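Local coordinates for protein beta-glucoside phosphorylase BglX (Unidentified, PDB 5VQE) that probably transfers glucose from beta-glucosides to phosphate, as a family GH3 beta-glucoside phosphorylase that holds 2-deoxy-2-fluoroglucose in its sugar pocket, at residues P368-A371 against M372-I375. Sequence-based numbering, arbitrary orientation.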
# COMPACT_ATOMS: atom_id res chain seq x y z
N PRO A 368 -2.25 -8.97 -25.85
CA PRO A 368 -2.80 -10.26 -26.28
C PRO A 368 -3.16 -11.14 -25.09
O PRO A 368 -2.58 -11.03 -24.01
CB PRO A 368 -1.67 -10.88 -27.11
CG PRO A 368 -0.85 -9.73 -27.57
CD PRO A 368 -0.96 -8.68 -26.50
N LEU A 369 -4.13 -12.04 -25.31
CA LEU A 369 -4.54 -12.99 -24.28
C LEU A 369 -3.33 -13.72 -23.70
O LEU A 369 -3.32 -14.05 -22.50
CB LEU A 369 -5.53 -14.00 -24.87
CG LEU A 369 -6.75 -14.49 -24.08
CD1 LEU A 369 -6.36 -15.52 -23.03
CD2 LEU A 369 -7.53 -13.35 -23.45
N HIS A 370 -2.32 -13.98 -24.53
CA HIS A 370 -1.08 -14.62 -24.11
C HIS A 370 -0.48 -13.96 -22.88
O HIS A 370 0.17 -14.63 -22.06
CB HIS A 370 -0.11 -14.57 -25.30
CG HIS A 370 1.20 -15.25 -25.07
ND1 HIS A 370 1.43 -16.10 -24.01
CD2 HIS A 370 2.35 -15.21 -25.78
CE1 HIS A 370 2.67 -16.55 -24.08
NE2 HIS A 370 3.25 -16.02 -25.14
N ALA A 371 -0.68 -12.65 -22.71
CA ALA A 371 -0.08 -11.94 -21.58
C ALA A 371 -0.64 -12.43 -20.25
O ALA A 371 0.05 -12.36 -19.23
CB ALA A 371 -0.31 -10.43 -21.73
N MET A 372 -1.87 -12.92 -20.24
CA MET A 372 -2.49 -13.39 -19.00
C MET A 372 -1.72 -14.55 -18.39
O MET A 372 -1.86 -14.80 -17.18
CB MET A 372 -3.93 -13.82 -19.26
CG MET A 372 -4.82 -12.72 -19.80
SD MET A 372 -5.16 -11.47 -18.57
CE MET A 372 -6.46 -12.29 -17.65
N GLU A 373 -0.94 -15.28 -19.19
CA GLU A 373 -0.18 -16.41 -18.66
C GLU A 373 0.92 -15.97 -17.70
O GLU A 373 1.46 -16.82 -16.99
CB GLU A 373 0.44 -17.21 -19.81
CG GLU A 373 -0.60 -17.87 -20.71
CD GLU A 373 0.01 -18.67 -21.85
OE1 GLU A 373 1.14 -19.19 -21.69
OE2 GLU A 373 -0.64 -18.79 -22.91
N ARG A 374 1.25 -14.68 -17.66
CA ARG A 374 2.22 -14.20 -16.69
C ARG A 374 1.66 -14.21 -15.28
O ARG A 374 2.43 -14.21 -14.31
CB ARG A 374 2.67 -12.78 -17.03
CG ARG A 374 3.21 -12.62 -18.43
CD ARG A 374 3.94 -11.30 -18.59
NE ARG A 374 3.08 -10.13 -18.44
CZ ARG A 374 2.55 -9.43 -19.44
NH1 ARG A 374 1.80 -8.35 -19.18
NH2 ARG A 374 2.78 -9.77 -20.70
N ILE A 375 0.34 -14.17 -15.13
CA ILE A 375 -0.28 -14.08 -13.82
C ILE A 375 -0.18 -15.44 -13.13
O ILE A 375 -0.54 -16.47 -13.71
CB ILE A 375 -1.74 -13.62 -13.93
CG1 ILE A 375 -1.80 -12.29 -14.69
CG2 ILE A 375 -2.35 -13.47 -12.55
CD1 ILE A 375 -3.21 -11.77 -14.96
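L369 and M372 make the first link across this tight coil: the amide N of M372 bonds the carbonyl O of L369 at 2.9 Å. M372 sets its CB and CG beside that same oxygen, while R73 of helix 69-82 touches both side chains. One residue on, H370 O receives the N-H of E373 at 3.1 Å. The side chains of this pair lean together on the exposed side. With CG of H370 anti to its own backbone nitrogen (chi1 -177°), the imidazole reaches alongside the E373 carboxylate, and its ND1 comes 3.6 Å from OE2 of E373. The planes stand 55° apart and the carboxylate meets the ring obliquely; at that distance no hydrogen bond forms.

A371 is the buried member. Its carbonyl O takes the N-H of R374 at 3.0 Å, the straightest of the three bonds (164° at the hydrogen). R374 then bends at chi3 (-65°) and folds its guanidinium back, placing NH2 3.3 Å from CB of A371, with A371 O above one face, offset toward the rim. NH1 goes on to hydrogen-bond S134 O in helix 122-138, whose A138 also touches A371. A leucine in place of R374 would probably leave S134 O without this donor and loosen the tie between turn and helix.

Successive i to i+3 bonds, opened by A371 N to P368 O and continued by I375 N to M372 O, are the pattern of a 3-10 helical turn, here in the surface linker that leads from helix 340-356 of the GH3 TIM-barrel region to helix 378-391.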